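Side-chain contacts in genome packaging NTPase B204 (Sulfolobus turreted icosahedral virus 2, PDB 4KFU), which probably hydrolyses ATP to power the packaging of viral DNA, as a P-loop ATPase of the FtsK-HerA superfamily: residues 161-164 / 165-168; 190-193 / 194-197. One frame throughout, in Å; residues are numbered along the deposited sequence.

Both contacts are short-range and lie in the C-terminal part of the chain, contact 1 first. Contact 1 is the opening of helix 162-171, which follows strand 153-156; contact 2 is the turn joining strands 188-192 and 197-201, the antiparallel hairpin that ends one side of the otherwise parallel sheet. Strand 153-156 lies next to strand 188-192, so the same strand precedes one contact and flanks the other. The centres of contact 1 and contact 2 lie about 18 Å apart. The nearest atoms of contact 1 and contact 2 are about 7 Å apart, so the two do not meet. Y191 of contact 2 packs on I172 and S173, just beyond the helix of contact 1.

Contact 1: 161-164 / 165-168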
loop_
_atom_site.group_PDB
_atom_site.type_symbol
_atom_site.label_atom_id
_atom_site.label_comp_id
_atom_site.label_asym_id
_atom_site.label_seq_id
_atom_site.Cartn_x
_atom_site.Cartn_y
_atom_site.Cartn_z
ATOM N N GLU A 161 8.654 18.782 5.598
ATOM C CA GLU A 161 7.766 19.124 6.709
ATOM C C GLU A 161 8.321 18.540 8.018
ATOM O O GLU A 161 8.519 17.333 8.121
ATOM C CB GLU A 161 6.350 18.627 6.420
ATOM C CG GLU A 161 5.263 19.315 7.229
ATOM C CD GLU A 161 5.118 18.742 8.629
ATOM O OE1 GLU A 161 5.356 17.526 8.803
ATOM O OE2 GLU A 161 4.773 19.507 9.560
ATOM N N PRO A 162 8.593 19.407 9.016
ATOM C CA PRO A 162 9.321 19.033 10.238
ATOM C C PRO A 162 8.710 17.858 10.999
ATOM O O PRO A 162 9.463 16.999 11.450
ATOM C CB PRO A 162 9.265 20.311 11.089
ATOM C CG PRO A 162 9.133 21.406 10.100
ATOM C CD PRO A 162 8.279 20.849 8.986
ATOM N N ASN A 163 7.388 17.799 11.133
ATOM C CA ASN A 163 6.782 16.646 11.807
ATOM C C ASN A 163 6.983 15.352 11.020
ATOM O O ASN A 163 7.201 14.281 11.597
ATOM C CB ASN A 163 5.293 16.862 12.116
ATOM C CG ASN A 163 4.788 15.920 13.218
ATOM O OD1 ASN A 163 5.544 15.554 14.133
ATOM N ND2 ASN A 163 3.517 15.522 13.135
ATOM N N GLU A 164 6.915 15.448 9.696
ATOM C CA GLU A 164 7.192 14.289 8.865
ATOM C C GLU A 164 8.625 13.821 9.024
ATOM O O GLU A 164 8.871 12.632 9.123
ATOM C CB GLU A 164 6.931 14.596 7.389
ATOM C CG GLU A 164 5.472 14.615 7.005
ATOM C CD GLU A 164 5.258 14.403 5.497
ATOM O OE1 GLU A 164 5.249 15.411 4.765
ATOM O OE2 GLU A 164 5.100 13.237 5.044
ATOM N N LEU A 165 9.578 14.754 9.003
ATOM C CA LEU A 165 10.990 14.404 9.140
ATOM C C LEU A 165 11.264 13.732 10.490
ATOM O O LEU A 165 12.070 12.807 10.586
ATOM C CB LEU A 165 11.865 15.657 8.968
ATOM C CG LEU A 165 11.779 16.320 7.592
ATOM C CD1 LEU A 165 12.652 17.581 7.504
ATOM C CD2 LEU A 165 12.164 15.299 6.520
ATOM N N ARG A 166 10.584 14.198 11.528
ATOM C CA ARG A 166 10.743 13.630 12.870
ATOM C C ARG A 166 10.200 12.205 12.940
ATOM O O ARG A 166 10.778 11.338 13.604
ATOM C CB ARG A 166 10.030 14.505 13.904
ATOM C CG ARG A 166 10.187 14.016 15.332
ATOM C CD ARG A 166 9.403 14.876 16.332
ATOM N NE ARG A 166 7.973 14.942 16.021
ATOM C CZ ARG A 166 7.092 13.995 16.341
ATOM N NH1 ARG A 166 7.490 12.896 16.973
ATOM N NH2 ARG A 166 5.812 14.144 16.025
ATOM N N TRP A 167 9.071 11.971 12.276
ATOM C CA TRP A 167 8.477 10.635 12.224
ATOM C C TRP A 167 9.386 9.696 11.456
ATOM O O TRP A 167 9.601 8.547 11.851
ATOM C CB TRP A 167 7.124 10.695 11.506
ATOM C CG TRP A 167 5.974 10.854 12.400
ATOM C CD1 TRP A 167 5.705 11.911 13.218
ATOM C CD2 TRP A 167 4.901 9.920 12.583
ATOM N NE1 TRP A 167 4.528 11.695 13.893
ATOM C CE2 TRP A 167 4.016 10.476 13.518
ATOM C CE3 TRP A 167 4.602 8.672 12.023
ATOM C CZ2 TRP A 167 2.846 9.828 13.924
ATOM C CZ3 TRP A 167 3.451 8.026 12.427
ATOM C CH2 TRP A 167 2.585 8.606 13.368
ATOM N N ILE A 168 9.880 10.174 10.324
ATOM C CA ILE A 168 10.770 9.372 9.510
ATOM C C ILE A 168 12.012 8.982 10.326
ATOM O O ILE A 168 12.413 7.814 10.338
ATOM C CB ILE A 168 11.161 10.124 8.205
ATOM C CG1 ILE A 168 9.919 10.318 7.312
ATOM C CG2 ILE A 168 12.224 9.361 7.432
ATOM C CD1 ILE A 168 10.193 11.217 6.084
HETATM O O HOH W 1 2.358 13.516 15.137
#
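The backbone of E161 and L165 closes the first turn of an alpha helix: L165 N bonds to E161 O at 2.9 Å, and R166 to P162, W167 to N163 and I168 to E164 repeat the i to i+4 pattern. This is the N-terminus of helix 162-171, with E161 as the N-cap. The E161 carboxylate folds back over the helix start, where OE1 accepts from E164 N at 2.7 Å, while OE2 makes a weak bond with N163 N. The negative group thus sits at the helix end whose dipole would be expected to welcome it.

N163 stands beside both R166 and W167. With CG anti to the backbone N (chi1 -160°), its amide runs alongside the R166 guanidinium, the two planes 28° apart, and OD1 comes to the guanidinium edge near its plane. The modelled OD1 to NH2 separation is too short to be trusted in detail. Against the W167 indole the amide is turned almost at right angles. The E164 carboxylate is held from outside the turn: OE1 bonds to T159 OG1 and OE2 to V140 N, tying the helix start to the chain just ahead of it and to the loop at V140. Along the helix, I168 CG1 lies 3.1 Å from E164 O and L165 CG 3.5 Å from E161 O, each beside the carbonyl that its own backbone N bonds to. Y111 and Y171 meet the W167 ring edge-to-face. One water joins N163 to W167, accepting from N163 ND2 and from W167 NE1 at 3.1 Å each.

Contact 2: 190-193 / 194-197; sequences IYDV and NSQT
D192 reaches N194 and S195 because its CG is anti to the backbone N (chi1 -171°), which carries the carboxylate forward over the turn; the Y191 ring, with chi1 -178°, extends beside Q196. The stretch is a beta hairpin turn with a G1 beta bulge: two residues, Q196 (left-handed, phi 56°) and T197, stand opposite the single residue D192. D192 and T197 form an antiparallel hydrogen-bonded pair, D192 N giving to T197 O at 2.9 Å and T197 N returning to D192 O, which also takes a weak bond from Q196 N.

Inside the turn, D192 OD1 accepts twice. N194 N, at 2.9 Å, comes in almost in line with the CG-OD1 bond and makes an Asx turn; S195 N, at 3.1 Å, comes from above the carboxylate plane. S195 OG lies 3.1 Å from D192 CG. The phenol runs alongside the Q196 chain, with Y191 OH 3.4 Å from Q196 CG, while Y191 CA approaches T197 O in a CA-H...O contact. N194 ND2 bonds to D152 OD1, just before strand 153-156. A water donates to I190 O at 2.6 Å, and weakly to T197 O. Two backbone N-H groups on one oxygen probably steady the negative charge of D192 and limit the rotation of its carboxylate.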
loop_
_atom_site.group_PDB
_atom_site.type_symbol
_atom_site.label_atom_id
_atom_site.label_comp_id
_atom_site.label_asym_id
_atom_site.label_seq_id
_atom_site.Cartn_x
_atom_site.Cartn_y
_atom_site.Cartn_z
ATOM N N ILE A 190 13.899 4.606 -1.657
ATOM C CA ILE A 190 13.457 3.274 -1.281
ATOM C C ILE A 190 14.279 2.804 -0.093
ATOM O O ILE A 190 15.485 2.596 -0.223
ATOM C CB ILE A 190 13.678 2.278 -2.427
ATOM C CG1 ILE A 190 12.946 2.742 -3.687
ATOM C CG2 ILE A 190 13.241 0.879 -2.009
ATOM C CD1 ILE A 190 13.385 2.004 -4.942
ATOM N N TYR A 191 13.625 2.654 1.056
ATOM C CA TYR A 191 14.259 2.118 2.253
ATOM C C TYR A 191 13.877 0.663 2.447
ATOM O O TYR A 191 12.690 0.326 2.551
ATOM C CB TYR A 191 13.842 2.911 3.494
ATOM C CG TYR A 191 14.501 2.445 4.774
ATOM C CD1 TYR A 191 15.865 2.627 4.987
ATOM C CD2 TYR A 191 13.761 1.838 5.772
ATOM C CE1 TYR A 191 16.473 2.199 6.172
ATOM C CE2 TYR A 191 14.352 1.409 6.952
ATOM C CZ TYR A 191 15.708 1.594 7.146
ATOM O OH TYR A 191 16.293 1.168 8.321
ATOM N N ASP A 192 14.893 -0.192 2.493
ATOM C CA ASP A 192 14.710 -1.595 2.815
ATOM C C ASP A 192 14.774 -1.724 4.324
ATOM O O ASP A 192 15.817 -1.501 4.936
ATOM C CB ASP A 192 15.789 -2.439 2.136
ATOM C CG ASP A 192 15.523 -3.930 2.245
ATOM O OD1 ASP A 192 15.166 -4.413 3.347
ATOM O OD2 ASP A 192 15.677 -4.618 1.214
ATOM N N VAL A 193 13.643 -2.058 4.928
ATOM C CA VAL A 193 13.544 -2.112 6.374
ATOM C C VAL A 193 14.424 -3.224 6.942
ATOM O O VAL A 193 14.967 -3.108 8.039
ATOM C CB VAL A 193 12.082 -2.339 6.803
ATOM C CG1 VAL A 193 11.957 -2.454 8.321
ATOM C CG2 VAL A 193 11.197 -1.216 6.279
ATOM N N ASN A 194 14.565 -4.307 6.189
ATOM C CA ASN A 194 15.244 -5.490 6.706
ATOM C C ASN A 194 16.763 -5.339 6.653
ATOM O O ASN A 194 17.467 -5.676 7.607
ATOM C CB ASN A 194 14.772 -6.740 5.961
ATOM C CG ASN A 194 13.305 -7.066 6.241
ATOM O OD1 ASN A 194 12.881 -7.110 7.397
ATOM N ND2 ASN A 194 12.525 -7.279 5.181
ATOM N N SER A 195 17.260 -4.796 5.551
ATOM C CA SER A 195 18.703 -4.591 5.393
ATOM C C SER A 195 19.156 -3.212 5.877
ATOM O O SER A 195 20.354 -2.942 5.970
ATOM C CB SER A 195 19.116 -4.797 3.931
ATOM O OG SER A 195 18.530 -3.827 3.078
ATOM N N GLN A 196 18.184 -2.359 6.187
ATOM C CA GLN A 196 18.416 -0.973 6.571
ATOM C C GLN A 196 19.208 -0.227 5.512
ATOM O O GLN A 196 20.148 0.513 5.816
ATOM C CB GLN A 196 19.109 -0.889 7.929
ATOM C CG GLN A 196 18.305 -1.492 9.061
ATOM C CD GLN A 196 19.094 -1.491 10.346
ATOM O OE1 GLN A 196 20.203 -2.023 10.400
ATOM N NE2 GLN A 196 18.543 -0.864 11.382
ATOM N N THR A 197 18.812 -0.421 4.262
ATOM C CA THR A 197 19.539 0.134 3.141
ATOM C C THR A 197 18.683 1.171 2.406
ATOM O O THR A 197 17.454 1.092 2.402
ATOM C CB THR A 197 20.007 -1.001 2.194
ATOM O OG1 THR A 197 21.367 -0.773 1.799
ATOM C CG2 THR A 197 19.115 -1.119 0.958
HETATM O O HOH W 2 16.707 0.281 -0.618
#